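Side-chain contacts in 1,3,6,8-tetrahydroxynaphthalene synthase (Streptomyces coelicolor, PDB 1U0M), which catalyses the iterative condensation of five malonyl-CoA units into a pentaketide and cyclises this intermediate to 1,3,6,8-tetrahydroxynaphthalene: residues A[28-33]-A[49-54]; A[83-88]-A[123-128]; A[112-117]-A[230-235]; A[194-199]-A[239-244]; A[272-277]-A[322-327]. One frame throughout, in Å; residues are numbered along the deposited sequence.

Interaction 1: A[28-33]-A[49-54]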
# COMPACT_ATOMS: atom_id res chain seq x y z
N GLU A 28 -9.69 28.80 -18.33
CA GLU A 28 -9.59 27.73 -19.32
C GLU A 28 -10.47 26.55 -18.94
O GLU A 28 -11.15 25.98 -19.80
CB GLU A 28 -8.15 27.24 -19.44
CG GLU A 28 -7.18 28.24 -20.01
CD GLU A 28 -5.75 27.84 -19.74
OE1 GLU A 28 -5.41 26.67 -20.01
OE2 GLU A 28 -4.97 28.69 -19.26
N THR A 29 -10.43 26.19 -17.66
CA THR A 29 -11.23 25.07 -17.17
C THR A 29 -12.70 25.31 -17.49
O THR A 29 -13.38 24.41 -17.99
CB THR A 29 -11.10 24.89 -15.63
OG1 THR A 29 -9.76 24.50 -15.30
CG2 THR A 29 -12.05 23.81 -15.15
N LEU A 30 -13.17 26.53 -17.22
CA LEU A 30 -14.56 26.88 -17.49
C LEU A 30 -14.90 26.78 -18.96
O LEU A 30 -15.97 26.29 -19.32
CB LEU A 30 -14.85 28.30 -16.98
CG LEU A 30 -15.41 28.41 -15.56
CD1 LEU A 30 -14.62 27.54 -14.63
CD2 LEU A 30 -15.40 29.86 -15.09
N GLU A 31 -14.00 27.25 -19.83
CA GLU A 31 -14.23 27.19 -21.27
C GLU A 31 -14.42 25.75 -21.72
O GLU A 31 -15.43 25.42 -22.35
CB GLU A 31 -13.04 27.78 -22.04
CG GLU A 31 -12.72 29.21 -21.68
CD GLU A 31 -11.48 29.72 -22.38
OE1 GLU A 31 -11.46 29.70 -23.63
OE2 GLU A 31 -10.52 30.13 -21.68
N LEU A 32 -13.44 24.90 -21.41
CA LEU A 32 -13.49 23.49 -21.78
C LEU A 32 -14.78 22.88 -21.26
O LEU A 32 -15.55 22.30 -22.03
CB LEU A 32 -12.28 22.74 -21.20
CG LEU A 32 -10.87 23.27 -21.49
CD1 LEU A 32 -9.85 22.30 -20.97
CD2 LEU A 32 -10.66 23.47 -22.97
N ALA A 33 -15.02 23.00 -19.96
CA ALA A 33 -16.23 22.45 -19.36
C ALA A 33 -17.47 22.92 -20.11
O ALA A 33 -18.41 22.15 -20.32
CB ALA A 33 -16.32 22.87 -17.91
N LEU A 49 -19.87 26.04 -9.13
CA LEU A 49 -19.18 25.26 -8.11
C LEU A 49 -17.68 25.30 -8.34
O LEU A 49 -16.89 25.57 -7.43
CB LEU A 49 -19.68 23.81 -8.13
CG LEU A 49 -21.00 23.52 -7.39
CD1 LEU A 49 -22.05 24.54 -7.77
CD2 LEU A 49 -21.48 22.12 -7.72
N ILE A 50 -17.28 25.04 -9.58
CA ILE A 50 -15.87 25.05 -9.92
C ILE A 50 -15.28 26.42 -9.64
O ILE A 50 -14.29 26.56 -8.92
CB ILE A 50 -15.66 24.69 -11.40
CG1 ILE A 50 -16.01 23.22 -11.62
CG2 ILE A 50 -14.21 24.96 -11.80
CD1 ILE A 50 -15.97 22.78 -13.06
N GLU A 51 -15.91 27.46 -10.18
CA GLU A 51 -15.39 28.79 -9.97
C GLU A 51 -15.25 29.19 -8.51
O GLU A 51 -14.27 29.82 -8.13
CB GLU A 51 -16.24 29.82 -10.72
CG GLU A 51 -15.49 31.11 -10.94
CD GLU A 51 -16.09 32.00 -12.00
OE1 GLU A 51 -15.36 32.87 -12.51
OE2 GLU A 51 -17.29 31.84 -12.32
N ASN A 52 -16.23 28.82 -7.69
CA ASN A 52 -16.21 29.15 -6.26
C ASN A 52 -15.05 28.50 -5.54
O ASN A 52 -14.66 28.93 -4.45
CB ASN A 52 -17.51 28.72 -5.59
CG ASN A 52 -18.65 29.68 -5.86
OD1 ASN A 52 -19.79 29.39 -5.52
ND2 ASN A 52 -18.34 30.82 -6.48
N THR A 53 -14.53 27.44 -6.14
CA THR A 53 -13.43 26.71 -5.56
C THR A 53 -12.18 27.59 -5.34
O THR A 53 -11.37 27.31 -4.46
CB THR A 53 -13.11 25.50 -6.47
OG1 THR A 53 -13.58 24.30 -5.84
CG2 THR A 53 -11.65 25.42 -6.77
N GLY A 54 -12.05 28.66 -6.12
CA GLY A 54 -10.91 29.55 -5.97
C GLY A 54 -9.59 28.99 -6.49
O GLY A 54 -8.52 29.55 -6.21

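Interaction 2: A[83-88]-A[123-128]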
# COMPACT_ATOMS: atom_id res chain seq x y z
N GLU A 83 6.62 9.45 -16.49
CA GLU A 83 6.65 10.77 -15.86
C GLU A 83 7.18 10.75 -14.44
O GLU A 83 7.75 11.73 -13.97
CB GLU A 83 5.26 11.42 -15.87
CG GLU A 83 4.71 11.77 -17.26
CD GLU A 83 5.57 12.78 -18.01
OE1 GLU A 83 6.22 13.63 -17.35
OE2 GLU A 83 5.58 12.74 -19.25
N ALA A 84 6.97 9.64 -13.74
CA ALA A 84 7.43 9.53 -12.37
C ALA A 84 8.93 9.23 -12.33
O ALA A 84 9.65 9.67 -11.44
CB ALA A 84 6.66 8.43 -11.66
N LYS A 85 9.40 8.47 -13.31
CA LYS A 85 10.81 8.14 -13.34
C LYS A 85 11.64 9.35 -13.70
O LYS A 85 12.70 9.57 -13.11
CB LYS A 85 11.07 6.99 -14.30
CG LYS A 85 10.73 5.66 -13.67
CD LYS A 85 11.01 4.49 -14.58
CE LYS A 85 10.82 3.18 -13.85
NZ LYS A 85 10.61 2.07 -14.80
N SER A 86 11.15 10.17 -14.63
CA SER A 86 11.88 11.37 -15.02
C SER A 86 11.67 12.58 -14.10
O SER A 86 12.36 13.58 -14.26
CB SER A 86 11.51 11.77 -16.46
OG SER A 86 10.11 11.85 -16.63
N ARG A 87 10.76 12.49 -13.14
CA ARG A 87 10.53 13.63 -12.25
C ARG A 87 10.81 13.41 -10.76
O ARG A 87 11.33 14.29 -10.09
CB ARG A 87 9.09 14.14 -12.41
CG ARG A 87 8.71 14.61 -13.80
CD ARG A 87 7.26 15.06 -13.81
NE ARG A 87 6.75 15.35 -15.15
CZ ARG A 87 6.88 16.53 -15.76
NH1 ARG A 87 7.51 17.53 -15.14
NH2 ARG A 87 6.37 16.70 -16.97
N VAL A 88 10.45 12.24 -10.25
CA VAL A 88 10.64 11.97 -8.83
C VAL A 88 12.05 12.19 -8.28
O VAL A 88 12.23 12.89 -7.28
CB VAL A 88 10.14 10.54 -8.48
CG1 VAL A 88 10.34 10.26 -7.01
CG2 VAL A 88 8.67 10.41 -8.83
N THR A 123 9.56 2.39 -5.58
CA THR A 123 10.60 2.21 -4.57
C THR A 123 11.76 1.33 -5.03
O THR A 123 12.92 1.68 -4.83
CB THR A 123 10.04 1.59 -3.29
OG1 THR A 123 9.38 0.35 -3.62
CG2 THR A 123 9.07 2.55 -2.60
N ALA A 124 11.45 0.19 -5.64
CA ALA A 124 12.48 -0.72 -6.12
C ALA A 124 13.40 -0.03 -7.13
O ALA A 124 14.63 -0.11 -7.01
CB ALA A 124 11.84 -1.93 -6.76
N TRP A 125 12.81 0.63 -8.11
CA TRP A 125 13.56 1.33 -9.15
C TRP A 125 14.33 2.50 -8.55
O TRP A 125 15.40 2.85 -9.02
CB TRP A 125 12.61 1.83 -10.24
CG TRP A 125 13.27 2.53 -11.39
CD1 TRP A 125 13.82 1.95 -12.50
CD2 TRP A 125 13.40 3.95 -11.57
NE1 TRP A 125 14.29 2.92 -13.36
CE2 TRP A 125 14.05 4.16 -12.81
CE3 TRP A 125 13.05 5.06 -10.80
CZ2 TRP A 125 14.34 5.43 -13.29
CZ3 TRP A 125 13.33 6.33 -11.28
CH2 TRP A 125 13.97 6.51 -12.51
N LEU A 126 13.79 3.09 -7.49
CA LEU A 126 14.43 4.21 -6.81
C LEU A 126 15.68 3.76 -6.06
O LEU A 126 16.70 4.44 -6.07
CB LEU A 126 13.46 4.88 -5.85
CG LEU A 126 12.42 5.84 -6.42
CD1 LEU A 126 11.46 6.28 -5.31
CD2 LEU A 126 13.13 7.05 -7.02
N ILE A 127 15.59 2.62 -5.38
CA ILE A 127 16.73 2.11 -4.64
C ILE A 127 17.86 1.81 -5.62
O ILE A 127 19.02 2.15 -5.37
CB ILE A 127 16.33 0.84 -3.86
CG1 ILE A 127 15.41 1.25 -2.72
CG2 ILE A 127 17.57 0.08 -3.37
CD1 ILE A 127 14.61 0.12 -2.16
N ASN A 128 17.51 1.21 -6.75
CA ASN A 128 18.47 0.87 -7.80
C ASN A 128 19.18 2.08 -8.40
O ASN A 128 20.41 2.09 -8.53
CB ASN A 128 17.78 0.14 -8.95
CG ASN A 128 17.81 -1.36 -8.80
OD1 ASN A 128 16.84 -1.97 -8.36
ND2 ASN A 128 18.94 -1.96 -9.15

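Interaction 3: A[112-117]-A[230-235]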
# COMPACT_ATOMS: atom_id res chain seq x y z
N VAL A 112 3.78 7.06 -1.62
CA VAL A 112 2.32 7.11 -1.73
C VAL A 112 1.82 7.72 -3.04
O VAL A 112 2.27 8.77 -3.49
CB VAL A 112 1.69 7.88 -0.56
CG1 VAL A 112 2.06 7.19 0.73
CG2 VAL A 112 2.15 9.32 -0.55
N SER A 113 0.88 7.01 -3.66
CA SER A 113 0.29 7.43 -4.92
C SER A 113 -0.96 6.62 -5.19
O SER A 113 -0.97 5.41 -5.01
CB SER A 113 1.27 7.21 -6.06
OG SER A 113 0.60 7.36 -7.30
N CYS A 114 -2.02 7.29 -5.62
CA CYS A 114 -3.27 6.60 -5.92
C CYS A 114 -3.70 6.91 -7.35
O CYS A 114 -4.78 6.53 -7.78
CB CYS A 114 -4.37 7.03 -4.95
SG CYS A 114 -4.83 8.76 -5.07
N THR A 115 -2.82 7.59 -8.08
CA THR A 115 -3.13 8.01 -9.44
C THR A 115 -2.64 7.09 -10.55
O THR A 115 -2.78 7.40 -11.72
CB THR A 115 -2.60 9.40 -9.67
OG1 THR A 115 -1.30 9.49 -9.08
CG2 THR A 115 -3.53 10.42 -9.03
N GLY A 116 -2.08 5.96 -10.16
CA GLY A 116 -1.61 5.02 -11.14
C GLY A 116 -1.27 3.77 -10.38
O GLY A 116 -1.24 3.76 -9.16
N PHE A 117 -1.00 2.69 -11.10
CA PHE A 117 -0.67 1.47 -10.42
C PHE A 117 0.45 0.69 -11.05
O PHE A 117 0.43 0.39 -12.24
CB PHE A 117 -1.91 0.59 -10.30
CG PHE A 117 -1.68 -0.63 -9.49
CD1 PHE A 117 -1.25 -1.81 -10.09
CD2 PHE A 117 -1.82 -0.59 -8.10
CE1 PHE A 117 -0.98 -2.93 -9.32
CE2 PHE A 117 -1.55 -1.71 -7.32
CZ PHE A 117 -1.13 -2.87 -7.93
N ILE A 230 -15.66 8.56 -0.46
CA ILE A 230 -14.52 9.06 -1.23
C ILE A 230 -13.81 7.79 -1.70
O ILE A 230 -12.99 7.21 -0.99
CB ILE A 230 -13.58 9.92 -0.39
CG1 ILE A 230 -14.39 10.94 0.43
CG2 ILE A 230 -12.62 10.67 -1.31
CD1 ILE A 230 -13.57 11.90 1.27
N MET A 231 -14.14 7.36 -2.91
CA MET A 231 -13.61 6.11 -3.43
C MET A 231 -13.37 6.06 -4.93
O MET A 231 -13.71 6.98 -5.68
CB MET A 231 -14.60 4.99 -3.12
CG MET A 231 -15.89 5.15 -3.94
SD MET A 231 -17.19 4.01 -3.50
CE MET A 231 -16.58 2.49 -4.32
N TYR A 232 -12.82 4.93 -5.35
CA TYR A 232 -12.55 4.68 -6.74
C TYR A 232 -13.48 3.59 -7.29
O TYR A 232 -13.74 2.61 -6.62
CB TYR A 232 -11.10 4.18 -6.91
CG TYR A 232 -10.06 5.24 -7.22
CD1 TYR A 232 -8.71 4.98 -7.01
CD2 TYR A 232 -10.42 6.47 -7.76
CE1 TYR A 232 -7.74 5.92 -7.32
CE2 TYR A 232 -9.46 7.42 -8.08
CZ TYR A 232 -8.12 7.14 -7.86
OH TYR A 232 -7.14 8.04 -8.21
N ASP A 233 -14.01 3.80 -8.48
CA ASP A 233 -14.76 2.75 -9.17
C ASP A 233 -13.64 2.27 -10.11
O ASP A 233 -13.07 3.08 -10.83
CB ASP A 233 -15.91 3.33 -10.00
CG ASP A 233 -17.29 3.16 -9.33
OD1 ASP A 233 -18.25 3.79 -9.80
OD2 ASP A 233 -17.41 2.40 -8.35
N VAL A 234 -13.30 0.98 -10.08
CA VAL A 234 -12.21 0.46 -10.92
C VAL A 234 -12.74 -0.25 -12.16
O VAL A 234 -13.28 -1.35 -12.08
CB VAL A 234 -11.32 -0.50 -10.13
CG1 VAL A 234 -10.20 -1.02 -11.03
CG2 VAL A 234 -10.75 0.22 -8.90
N LYS A 235 -12.55 0.38 -13.32
CA LYS A 235 -13.04 -0.14 -14.58
C LYS A 235 -11.95 -0.40 -15.62
O LYS A 235 -10.77 -0.14 -15.39
CB LYS A 235 -14.04 0.86 -15.17
CG LYS A 235 -15.18 1.18 -14.24
CD LYS A 235 -16.00 2.35 -14.72
CE LYS A 235 -17.17 2.61 -13.78
NZ LYS A 235 -18.09 3.59 -14.37

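Interaction 4: A[194-199]-A[239-244]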
# COMPACT_ATOMS: atom_id res chain seq x y z
N GLY A 194 -12.23 20.11 -12.23
CA GLY A 194 -11.74 21.48 -12.15
C GLY A 194 -10.90 21.71 -10.90
O GLY A 194 -10.30 22.78 -10.71
N LEU A 195 -10.80 20.67 -10.08
CA LEU A 195 -10.10 20.72 -8.79
C LEU A 195 -8.75 20.02 -8.63
O LEU A 195 -7.81 20.59 -8.06
CB LEU A 195 -11.07 20.18 -7.74
CG LEU A 195 -10.70 20.10 -6.27
CD1 LEU A 195 -10.22 21.45 -5.78
CD2 LEU A 195 -11.92 19.64 -5.48
N PHE A 196 -8.63 18.78 -9.11
CA PHE A 196 -7.37 18.05 -8.95
C PHE A 196 -6.28 18.39 -9.93
O PHE A 196 -6.55 18.69 -11.08
CB PHE A 196 -7.63 16.55 -9.01
CG PHE A 196 -8.49 16.04 -7.90
CD1 PHE A 196 -9.88 16.12 -7.99
CD2 PHE A 196 -7.92 15.50 -6.76
CE1 PHE A 196 -10.68 15.69 -6.95
CE2 PHE A 196 -8.72 15.06 -5.70
CZ PHE A 196 -10.11 15.16 -5.79
N GLY A 197 -5.04 18.34 -9.44
CA GLY A 197 -3.88 18.64 -10.27
C GLY A 197 -2.77 17.61 -10.08
O GLY A 197 -2.94 16.61 -9.37
N ASP A 198 -1.63 17.84 -10.73
CA ASP A 198 -0.49 16.93 -10.60
C ASP A 198 0.63 17.59 -9.77
O ASP A 198 0.94 18.77 -9.94
CB ASP A 198 0.05 16.52 -11.97
CG ASP A 198 -1.01 15.91 -12.87
OD1 ASP A 198 -2.07 15.43 -12.40
OD2 ASP A 198 -0.77 15.89 -14.08
N GLY A 199 1.24 16.81 -8.88
CA GLY A 199 2.31 17.34 -8.04
C GLY A 199 3.11 16.22 -7.39
O GLY A 199 2.61 15.12 -7.20
N PHE A 239 -9.28 4.27 -13.16
CA PHE A 239 -9.87 4.67 -11.90
C PHE A 239 -10.82 5.84 -12.05
O PHE A 239 -10.44 6.91 -12.54
CB PHE A 239 -8.76 5.03 -10.90
CG PHE A 239 -7.79 3.92 -10.64
CD1 PHE A 239 -8.21 2.59 -10.65
CD2 PHE A 239 -6.45 4.19 -10.37
CE1 PHE A 239 -7.32 1.56 -10.40
CE2 PHE A 239 -5.55 3.16 -10.12
CZ PHE A 239 -5.99 1.84 -10.13
N HIS A 240 -12.07 5.62 -11.64
CA HIS A 240 -13.11 6.64 -11.69
C HIS A 240 -13.34 7.10 -10.25
O HIS A 240 -13.78 6.34 -9.39
CB HIS A 240 -14.42 6.07 -12.27
CG HIS A 240 -14.32 5.68 -13.72
ND1 HIS A 240 -13.46 4.71 -14.17
CD2 HIS A 240 -15.01 6.11 -14.80
CE1 HIS A 240 -13.62 4.55 -15.48
NE2 HIS A 240 -14.56 5.39 -15.88
N PHE A 241 -13.02 8.36 -9.99
CA PHE A 241 -13.15 8.94 -8.67
C PHE A 241 -14.59 9.33 -8.31
O PHE A 241 -15.26 10.03 -9.06
CB PHE A 241 -12.25 10.17 -8.57
CG PHE A 241 -12.10 10.70 -7.18
CD1 PHE A 241 -11.58 9.90 -6.17
CD2 PHE A 241 -12.50 12.00 -6.87
CE1 PHE A 241 -11.45 10.38 -4.87
CE2 PHE A 241 -12.36 12.49 -5.55
CZ PHE A 241 -11.84 11.67 -4.56
N LEU A 242 -15.04 8.87 -7.14
CA LEU A 242 -16.38 9.15 -6.66
C LEU A 242 -16.31 9.90 -5.33
O LEU A 242 -15.71 9.43 -4.35
CB LEU A 242 -17.17 7.86 -6.47
CG LEU A 242 -17.77 7.16 -7.70
CD1 LEU A 242 -16.70 6.87 -8.74
CD2 LEU A 242 -18.41 5.87 -7.25
N LEU A 243 -16.93 11.07 -5.31
CA LEU A 243 -16.94 11.91 -4.12
C LEU A 243 -18.39 12.27 -3.79
O LEU A 243 -19.04 13.02 -4.53
CB LEU A 243 -16.12 13.16 -4.38
CG LEU A 243 -15.83 14.10 -3.21
CD1 LEU A 243 -15.06 13.38 -2.11
CD2 LEU A 243 -15.04 15.27 -3.76
N ASP A 244 -18.90 11.71 -2.69
CA ASP A 244 -20.27 11.94 -2.25
C ASP A 244 -20.52 13.41 -1.89
O ASP A 244 -19.70 14.05 -1.24
CB ASP A 244 -20.59 11.06 -1.03
CG ASP A 244 -22.07 11.07 -0.66
OD1 ASP A 244 -22.72 10.01 -0.81
OD2 ASP A 244 -22.57 12.12 -0.23

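Interaction 5: A[272-277]-A[322-327]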
# COMPACT_ATOMS: atom_id res chain seq x y z
N LEU A 272 -4.06 26.69 18.91
CA LEU A 272 -2.74 26.35 18.43
C LEU A 272 -2.17 27.46 17.54
O LEU A 272 -2.87 28.41 17.17
CB LEU A 272 -2.81 25.03 17.63
CG LEU A 272 -3.49 23.86 18.34
CD1 LEU A 272 -3.37 22.60 17.53
CD2 LEU A 272 -2.85 23.68 19.69
N ASP A 273 -0.89 27.29 17.21
CA ASP A 273 -0.13 28.23 16.39
C ASP A 273 0.21 27.59 15.04
O ASP A 273 0.67 28.27 14.12
CB ASP A 273 1.19 28.59 17.10
CG ASP A 273 1.02 29.54 18.25
OD1 ASP A 273 0.62 30.69 18.02
OD2 ASP A 273 1.29 29.13 19.40
N PHE A 274 -0.03 26.29 14.94
CA PHE A 274 0.29 25.53 13.73
C PHE A 274 -0.90 24.78 13.14
O PHE A 274 -1.54 23.99 13.83
CB PHE A 274 1.37 24.52 14.08
CG PHE A 274 2.60 24.62 13.25
CD1 PHE A 274 3.19 25.85 13.01
CD2 PHE A 274 3.20 23.47 12.76
CE1 PHE A 274 4.37 25.94 12.28
CE2 PHE A 274 4.38 23.54 12.03
CZ PHE A 274 4.97 24.77 11.80
N TYR A 275 -1.18 25.01 11.86
CA TYR A 275 -2.28 24.32 11.20
C TYR A 275 -2.00 24.00 9.73
O TYR A 275 -2.11 24.87 8.86
CB TYR A 275 -3.57 25.13 11.29
CG TYR A 275 -4.33 24.95 12.59
CD1 TYR A 275 -3.92 25.57 13.76
CD2 TYR A 275 -5.46 24.14 12.64
CE1 TYR A 275 -4.62 25.39 14.96
CE2 TYR A 275 -6.17 23.95 13.83
CZ TYR A 275 -5.74 24.59 14.98
OH TYR A 275 -6.47 24.42 16.15
N ILE A 276 -1.63 22.75 9.47
CA ILE A 276 -1.33 22.29 8.12
C ILE A 276 -2.21 21.07 7.84
O ILE A 276 -1.76 19.93 7.96
CB ILE A 276 0.15 21.89 7.99
CG1 ILE A 276 1.04 23.10 8.30
CG2 ILE A 276 0.44 21.39 6.58
CD1 ILE A 276 0.86 24.27 7.37
N VAL A 277 -3.46 21.32 7.47
CA VAL A 277 -4.40 20.24 7.19
C VAL A 277 -4.83 20.22 5.73
O VAL A 277 -4.97 21.26 5.09
CB VAL A 277 -5.67 20.38 8.05
CG1 VAL A 277 -5.29 20.72 9.47
CG2 VAL A 277 -6.59 21.43 7.46
N ARG A 322 5.85 22.94 3.06
CA ARG A 322 6.86 23.59 2.25
C ARG A 322 6.62 25.10 2.21
O ARG A 322 7.57 25.88 2.16
CB ARG A 322 6.86 22.99 0.84
CG ARG A 322 8.01 23.47 -0.05
CD ARG A 322 7.64 24.73 -0.81
NE ARG A 322 6.75 24.44 -1.93
CZ ARG A 322 5.85 25.28 -2.41
NH1 ARG A 322 5.69 26.48 -1.87
NH2 ARG A 322 5.09 24.93 -3.44
N ARG A 323 5.36 25.51 2.22
CA ARG A 323 5.04 26.93 2.18
C ARG A 323 5.18 27.57 3.56
O ARG A 323 5.35 28.79 3.68
CB ARG A 323 3.62 27.14 1.66
CG ARG A 323 3.46 26.84 0.18
CD ARG A 323 2.00 26.76 -0.20
NE ARG A 323 1.83 26.18 -1.53
CZ ARG A 323 1.86 26.88 -2.66
NH1 ARG A 323 2.04 28.20 -2.62
NH2 ARG A 323 1.71 26.27 -3.83
N LEU A 324 5.10 26.75 4.60
CA LEU A 324 5.22 27.23 5.96
C LEU A 324 6.69 27.46 6.27
O LEU A 324 7.04 28.21 7.18
CB LEU A 324 4.62 26.22 6.93
CG LEU A 324 4.58 26.58 8.41
CD1 LEU A 324 3.49 25.78 9.09
CD2 LEU A 324 5.94 26.31 9.05
N PHE A 325 7.55 26.82 5.49
CA PHE A 325 8.99 26.96 5.64
C PHE A 325 9.46 28.23 4.95
O PHE A 325 10.23 29.00 5.52
CB PHE A 325 9.73 25.77 5.03
CG PHE A 325 9.84 24.58 5.94
CD1 PHE A 325 8.71 23.99 6.48
CD2 PHE A 325 11.09 24.06 6.26
CE1 PHE A 325 8.82 22.88 7.32
CE2 PHE A 325 11.21 22.95 7.10
CZ PHE A 325 10.07 22.36 7.63
N ASP A 326 8.98 28.45 3.73
CA ASP A 326 9.37 29.63 2.96
C ASP A 326 9.02 30.93 3.68
O ASP A 326 9.79 31.89 3.64
CB ASP A 326 8.73 29.62 1.58
CG ASP A 326 9.08 28.37 0.79
OD1 ASP A 326 10.27 27.99 0.78
OD2 ASP A 326 8.16 27.78 0.19
N GLU A 327 7.86 30.96 4.31
CA GLU A 327 7.46 32.13 5.07
C GLU A 327 8.19 31.96 6.38
O GLU A 327 8.44 32.91 7.12
CB GLU A 327 5.96 32.14 5.34
CG GLU A 327 5.54 33.20 6.34
CD GLU A 327 4.07 33.14 6.64
OE1 GLU A 327 3.26 33.30 5.70
OE2 GLU A 327 3.71 32.93 7.83

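Interaction 1: A[28-33]-A[49-54]
T29 and L30 pack against I50 and E51 in a small, mainly apolar helix-to-helix contact between helix 26-37 and helix 43-52. The closest apolar pair is L30 CD1 against I50 CG2 at 3.9 Å, the two side chains running antiparallel alongside one another. T29 adds its methyl, CG2, 4.1 Å from the same I50 CG2. With OG1 anti to the carbonyl carbon (chi1 -66°), CG2 is left anti to the backbone N and turned to I50, while OG1 bonds to T25 O and weakly to R58. The two helices are consecutive in the N-terminal region of this thiolase-fold chain, and the pairing closes a helical hairpin. At the exposed end L30 meets E51 at about a right angle. L30 CD2 lies 3.8 Å from E51 CD and almost equally far from both carboxylate oxygens, so the methyl rests against the acid group as a whole. T29 also touches I24 of strand 22-25, as does L32 farther round the helix.

Interaction 2: A[83-88]-A[123-128]
K85 lies along one face of the W125 indole, and each atom of its side chain from CB to NZ lies near a ring atom. CB starts the run 3.4 Å from W125 CH2. CG follows over the same six-membered ring, 3.6 Å from W125 CZ3. CD has moved on to the ring fusion, 3.5 Å from W125 CE2. CE then sits squarely over the five-membered ring, 3.3 Å from its centroid and on the ring normal, a CH-pi contact. The ammonium NZ completes the stroke with a cation-pi interaction, 4.1 Å from that centroid and 19° off the normal, and it also has a weak, long ion pair with E81. The lysine chain is extended beyond CG, while W125 has CG anti to its own backbone N (chi1 -178°), which swings the indole across to the lysine. Deeper in, V88 CG1 and L126 CD2 meet more loosely at 4.3 Å. The contact thus pins the short helix 122-129 to the long helix 73-99. V88 continues inward onto V171 and C173 of strand 167-175, T123 packs on I109 and Y111 of strand 108-112, and W125 also touches E227 of the second subunit.

Interaction 3: A[112-117]-A[230-235]
Y232 reaches from strand 230-235 to C114 in the loop that follows strand 108-112, and the tight part of the contact is one hydrogen bond. Y232 OH donates to C114 O at 2.8 Å, with a C=O...donor angle of 129° and the hydroxyl well above the carbonyl plane, 49° out of it. The same oxygen lies in the plane of the tyrosine ring, at its edge, 3.1 Å from Y232 CE1. Around this point the packing is slack: C114 SG is 4.0 Å from Y232 OH, and T115 CG2 is farther still at 4.4 Å. A phenylalanine in place of Y232, having no hydroxyl, would probably leave C114 O without this donor and the loop less firmly tied to the ring. On the looser side a polyethylene glycol molecule, probably a crystallisation additive, comes to about 3 Å from the Y232 side chain, consistent with a nearby pocket, and C146, the active-site cysteine by similarity, has its side chain about 7 Å from that of C114. M119 of the second subunit packs on C114, much as a methionine of the partner enters the active site in chalcone synthases. Behind the loop, T115 OG1 bonds to E174 and to F175 N, fixing it to the end of strand 167-175, while the Y232 ring stacks on F239 of the neighbouring strand 238-243.

Interaction 4: A[194-199]-A[239-244]
F196 and F241 meet as an oblique aromatic pair, and this is the whole of the direct contact. Their ring centroids are 5.2 Å apart and the planes are turned 76° against each other. The nearest atoms are F196 CZ and F241 CE2 at 3.5 Å; F196 CE1 follows, 3.9 Å from the same F241 CE2. F241 carries CG anti to the backbone N (chi1 -169°), which extends the ring from its strand toward F196. With an alanine at F241, F196 CZ would probably lose its partner, a gap would open between the strand and the F196 loop, and the F196 ring would be freer to turn. Hydrogen bonds hold the F196 backbone from outside: F196 O accepts from R58 NH1, and L195 and G197 bond to the N311 backbone. F241 N is bonded to a glycerol, probably an additive of crystallisation. The F196 side chain is about 4 Å from that of C146, the active-site cysteine by similarity. F196 comes just before a Gly-Asp-Gly sequence and probably corresponds to the gatekeeper phenylalanine of plant chalcone synthases, consistent with a place beside the reaction pocket. F196 lies in the turn between helix 187-195 and strand 198-206 of the large sheet, whereas F241 belongs to strand 238-243, paired antiparallel with strand 230-235, where it packs on I230.

Interaction 5: A[272-277]-A[322-327]
R323 NE, one residue before the L324 side chain that packs on F274 and I276, is gripped by two acceptors, D319 in a salt bridge and, weakly, T305 OG1, while R323 NH2 pairs with E308. The contact itself has no polar bond. L324 puts CD1 over one face of the F274 ring, 3.6 Å from the centroid and 29° off the normal, a CH-pi contact; CD1 is nearest CZ, at 3.2 Å. The other branch of the leucine, CD2, reaches the same ring atom, F274 CZ, at 3.3 Å. I276 CD1 presses on L324 CD1 at 3.5 Å, tighter than usual for two carbons. CG anti to the backbone N (chi1 -177°) carries both methyls of L324 out from helix 315-326 to F274; strand 276-278, which holds I276, is at the edge of the thiolase-fold sheet. With all three touching residues buried, the helix is joined to the strand and the loop leading into it by close apolar packing, and the charges of R322 and R323 are answered away from it, R322 by D319 and weakly by D326, R323 by D319 and E308.

Overall arrangement
From the N terminus, interaction 1 closes the shortest loop, joining two consecutive helices. Interaction 2 then opens at 83-88, and before it closes at 123-128 interaction 3 has begun at 112-117, so the two cross. Interaction 3 also crosses interaction 4, whose first segment precedes 230-235 and whose second follows it. These two share the 230-235/238-243 hairpin, where M231 pairs with L242, and both link the N-terminal family region to the C-terminal one. Interaction 1 touches interaction 4, T29 packing on G194. Interactions 2 and 3 both reach the second subunit. Interaction 5 comes last, in series, within the C-terminal region, on the opposite side of the chain's centre from interactions 3 and 4.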